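SusD superfamily protein (Parabacteroides distasonis, PDB 3OTN) probably binds carbohydrate nutrients at the bacterial outer membrane, as a member of the SusD family. Local coordinates at residues F120-R131 against A189-T200. Residues are numbered along the deposited sequence; the frame is centred on the assembly and turned at random.
Sequences FMRALYYFYLVR and AVKALLADVYLT. With EDO (1,2-ethanediol), chain R.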
# COMPACT_ATOMS: atom_id res chain seq x y z
N PHE A 120 16.62 1.80 4.11
CA PHE A 120 15.20 2.12 3.94
C PHE A 120 14.48 0.92 3.32
O PHE A 120 13.43 0.52 3.82
CB PHE A 120 14.98 3.38 3.09
CG PHE A 120 13.56 3.53 2.58
CD1 PHE A 120 12.59 4.22 3.32
CD2 PHE A 120 13.20 2.99 1.36
CE1 PHE A 120 11.28 4.37 2.85
CE2 PHE A 120 11.88 3.10 0.89
CZ PHE A 120 10.93 3.82 1.63
N MSE A 121 15.06 0.34 2.26
CA MSE A 121 14.37 -0.70 1.52
C MSE A 121 14.21 -1.98 2.34
O MSE A 121 13.18 -2.67 2.24
CB MSE A 121 15.10 -1.03 0.19
CG MSE A 121 14.13 -1.33 -0.94
SE MSE A 121 13.16 0.21 -1.54
CE MSE A 121 14.66 0.94 -2.49
N ARG A 122 15.24 -2.32 3.10
CA ARG A 122 15.20 -3.50 3.91
C ARG A 122 14.09 -3.35 4.95
O ARG A 122 13.31 -4.26 5.15
CB ARG A 122 16.57 -3.77 4.55
CG ARG A 122 16.51 -4.99 5.42
CD ARG A 122 17.85 -5.49 5.81
NE ARG A 122 18.54 -4.60 6.72
CZ ARG A 122 19.81 -4.75 7.07
NH1 ARG A 122 20.53 -5.77 6.60
NH2 ARG A 122 20.36 -3.86 7.88
N ALA A 123 14.03 -2.18 5.59
CA ALA A 123 12.97 -1.87 6.52
C ALA A 123 11.60 -1.98 5.87
O ALA A 123 10.68 -2.49 6.50
CB ALA A 123 13.15 -0.47 7.15
N LEU A 124 11.48 -1.49 4.64
CA LEU A 124 10.22 -1.52 3.89
C LEU A 124 9.73 -2.96 3.63
O LEU A 124 8.57 -3.30 3.92
CB LEU A 124 10.36 -0.73 2.57
CG LEU A 124 9.09 -0.59 1.68
CD1 LEU A 124 8.01 0.24 2.38
CD2 LEU A 124 9.43 -0.07 0.31
N TYR A 125 10.63 -3.80 3.13
CA TYR A 125 10.28 -5.19 2.83
C TYR A 125 9.82 -5.92 4.10
O TYR A 125 8.80 -6.62 4.08
CB TYR A 125 11.45 -5.95 2.21
CG TYR A 125 11.80 -5.50 0.79
CD1 TYR A 125 10.82 -5.47 -0.22
CD2 TYR A 125 13.08 -5.20 0.43
CE1 TYR A 125 11.13 -5.10 -1.49
CE2 TYR A 125 13.40 -4.81 -0.85
CZ TYR A 125 12.42 -4.76 -1.81
OH TYR A 125 12.72 -4.39 -3.08
N TYR A 126 10.58 -5.74 5.19
CA TYR A 126 10.26 -6.37 6.46
C TYR A 126 8.96 -5.85 7.07
O TYR A 126 8.22 -6.62 7.66
CB TYR A 126 11.39 -6.22 7.48
CG TYR A 126 12.38 -7.34 7.41
CD1 TYR A 126 12.01 -8.65 7.77
CD2 TYR A 126 13.68 -7.12 6.98
CE1 TYR A 126 12.93 -9.69 7.71
CE2 TYR A 126 14.61 -8.13 6.94
CZ TYR A 126 14.24 -9.43 7.26
OH TYR A 126 15.18 -10.44 7.18
N PHE A 127 8.69 -4.56 6.91
CA PHE A 127 7.45 -3.97 7.43
C PHE A 127 6.24 -4.57 6.73
O PHE A 127 5.23 -4.78 7.39
CB PHE A 127 7.49 -2.43 7.28
CG PHE A 127 6.36 -1.69 7.94
CD1 PHE A 127 5.99 -1.96 9.25
CD2 PHE A 127 5.72 -0.67 7.28
CE1 PHE A 127 4.96 -1.23 9.87
CE2 PHE A 127 4.71 0.08 7.88
CZ PHE A 127 4.31 -0.21 9.16
N TYR A 128 6.32 -4.83 5.42
CA TYR A 128 5.23 -5.54 4.73
C TYR A 128 5.15 -6.99 5.25
O TYR A 128 4.07 -7.45 5.66
CB TYR A 128 5.37 -5.52 3.22
CG TYR A 128 4.86 -4.25 2.63
CD1 TYR A 128 5.58 -3.06 2.76
CD2 TYR A 128 3.58 -4.19 2.06
CE1 TYR A 128 5.07 -1.84 2.25
CE2 TYR A 128 3.08 -3.01 1.54
CZ TYR A 128 3.81 -1.84 1.63
OH TYR A 128 3.29 -0.68 1.10
N LEU A 129 6.29 -7.68 5.31
CA LEU A 129 6.31 -9.07 5.80
C LEU A 129 5.69 -9.25 7.19
O LEU A 129 4.83 -10.15 7.40
CB LEU A 129 7.72 -9.64 5.79
CG LEU A 129 8.30 -10.00 4.44
CD1 LEU A 129 9.79 -10.31 4.69
CD2 LEU A 129 7.58 -11.24 3.85
N VAL A 130 6.06 -8.40 8.14
CA VAL A 130 5.56 -8.59 9.51
C VAL A 130 4.08 -8.29 9.63
O VAL A 130 3.39 -8.95 10.41
CB VAL A 130 6.34 -7.79 10.64
CG1 VAL A 130 7.79 -8.31 10.78
CG2 VAL A 130 6.31 -6.29 10.40
N ARG A 131 3.58 -7.32 8.85
CA ARG A 131 2.15 -6.96 8.89
C ARG A 131 1.25 -8.02 8.25
O ARG A 131 0.16 -8.25 8.74
CB ARG A 131 1.91 -5.61 8.22
CG ARG A 131 2.41 -4.44 9.09
CD ARG A 131 2.09 -3.11 8.49
NE ARG A 131 2.79 -2.91 7.23
CZ ARG A 131 2.55 -1.92 6.39
NH1 ARG A 131 1.63 -0.99 6.67
NH2 ARG A 131 3.25 -1.84 5.27
N ALA A 189 10.50 9.85 2.16
CA ALA A 189 10.11 8.47 2.15
C ALA A 189 10.46 7.79 3.49
O ALA A 189 9.65 7.06 4.05
CB ALA A 189 10.80 7.69 0.93
N VAL A 190 11.67 8.06 3.99
CA VAL A 190 12.11 7.50 5.27
C VAL A 190 11.20 7.96 6.39
O VAL A 190 10.82 7.15 7.24
CB VAL A 190 13.58 7.94 5.61
CG1 VAL A 190 13.93 7.61 7.06
CG2 VAL A 190 14.57 7.35 4.63
N LYS A 191 10.88 9.25 6.40
CA LYS A 191 10.01 9.79 7.47
C LYS A 191 8.59 9.26 7.36
O LYS A 191 7.99 8.99 8.38
CB LYS A 191 9.94 11.33 7.49
CG LYS A 191 11.23 12.06 7.57
CD LYS A 191 11.93 11.87 8.84
CE LYS A 191 13.16 12.84 8.95
NZ LYS A 191 13.67 12.69 10.31
N ALA A 192 8.07 9.11 6.15
CA ALA A 192 6.72 8.55 5.94
C ALA A 192 6.64 7.10 6.42
O ALA A 192 5.71 6.72 7.13
CB ALA A 192 6.31 8.65 4.47
N LEU A 193 7.62 6.29 6.04
CA LEU A 193 7.68 4.92 6.48
C LEU A 193 7.86 4.81 7.98
O LEU A 193 7.15 4.02 8.61
CB LEU A 193 8.81 4.15 5.79
CG LEU A 193 8.96 2.67 6.19
CD1 LEU A 193 7.62 1.91 6.06
CD2 LEU A 193 10.06 2.02 5.35
N LEU A 194 8.78 5.60 8.54
CA LEU A 194 9.04 5.54 9.98
C LEU A 194 7.82 6.05 10.78
O LEU A 194 7.51 5.50 11.84
CB LEU A 194 10.36 6.24 10.36
CG LEU A 194 10.81 6.16 11.82
CD1 LEU A 194 10.80 4.72 12.34
CD2 LEU A 194 12.19 6.78 12.01
N ALA A 195 7.09 7.04 10.26
CA ALA A 195 5.82 7.44 10.89
C ALA A 195 4.85 6.23 10.99
O ALA A 195 4.24 5.97 12.03
CB ALA A 195 5.15 8.60 10.13
N ASP A 196 4.74 5.50 9.91
CA ASP A 196 3.85 4.38 9.79
C ASP A 196 4.32 3.23 10.71
O ASP A 196 3.49 2.57 11.39
CB ASP A 196 3.78 3.96 8.32
CG ASP A 196 2.55 3.11 7.98
OD1 ASP A 196 1.75 2.78 8.86
OD2 ASP A 196 2.43 2.73 6.79
N VAL A 197 5.63 2.98 10.72
CA VAL A 197 6.22 1.98 11.60
C VAL A 197 5.87 2.23 13.07
O VAL A 197 5.36 1.36 13.75
CB VAL A 197 7.75 1.85 11.39
CG1 VAL A 197 8.41 1.07 12.52
CG2 VAL A 197 8.02 1.20 10.00
N TYR A 198 6.13 3.43 13.55
CA TYR A 198 5.84 3.77 14.93
C TYR A 198 4.34 3.82 15.27
O TYR A 198 3.95 3.38 16.35
CB TYR A 198 6.49 5.11 15.25
CG TYR A 198 7.97 5.07 15.52
CD1 TYR A 198 8.55 4.05 16.31
CD2 TYR A 198 8.78 6.13 15.15
CE1 TYR A 198 9.89 4.07 16.65
CE2 TYR A 198 10.14 6.15 15.49
CZ TYR A 198 10.69 5.14 16.23
OH TYR A 198 12.04 5.20 16.59
N LEU A 199 3.51 4.32 14.35
CA LEU A 199 2.07 4.30 14.53
C LEU A 199 1.56 2.86 14.68
O LEU A 199 0.74 2.57 15.56
CB LEU A 199 1.35 4.98 13.35
CG LEU A 199 -0.18 5.00 13.34
CD1 LEU A 199 -0.74 5.66 14.59
CD2 LEU A 199 -0.68 5.67 11.98
N THR A 200 2.07 1.96 13.84
CA THR A 200 1.70 0.53 13.86
C THR A 200 2.21 -0.15 15.12
O THR A 200 1.48 -0.93 15.75
CB THR A 200 2.21 -0.21 12.59
OG1 THR A 200 1.75 0.49 11.42
CG2 THR A 200 1.69 -1.66 12.51
C1 EDO R . 24.33 -6.76 5.64
O1 EDO R . 25.26 -7.78 5.30
C2 EDO R . 24.47 -6.42 7.11
O2 EDO R . 23.22 -5.95 7.63
O HOH W 1 0.30 -0.58 9.43
O HOH W 2 0.62 1.34 5.38
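A189 meets the ring of F120 at its rim: the carbonyl O of A189 lies near the ring plane, 3.4 Å from F120 CE1, and V190 adds CG2 beside CD1. One turn on, L193 is a knob among F120, A123, L124 and F127. With CG anti to its backbone N (chi1 -180°), the branch is carried in between the two phenylalanine rings; CD2 goes to F120 CE1 (3.6 Å) and CD1 to F127 CD2 (3.4 Å). D196 brings its carboxylate to the edge of the F127 ring, the planes 83° apart; its OD2, also hydrogen-bonded to Y358 OH, faces R131 NH1 at 3.8 Å in a long salt bridge of charges alone, and a water joins the two atoms. V197 sets CG2 over the centre of one face of F127, a CH-pi contact 3.7 Å from the centroid, while R131 NE covers the opposite face and hydrogen-bonds to the backbone O of F127 from above the carbonyl plane. T200 closes the hole around F127, its OG1 at the ring edge, 3.5 Å from CZ, and hydrogen-bonded to D196 O; a second water ties OG1 to R131 NH1. Were F127 an alanine, V197 CG2 and R131 would probably lose the ring between them, leaving a gap beside L193 CD1. Two interlocking knobs thus join helices 108-133 and 187-202, consistent with TPR-like packing, through an apolar seam that turns polar and water-bridged at R131.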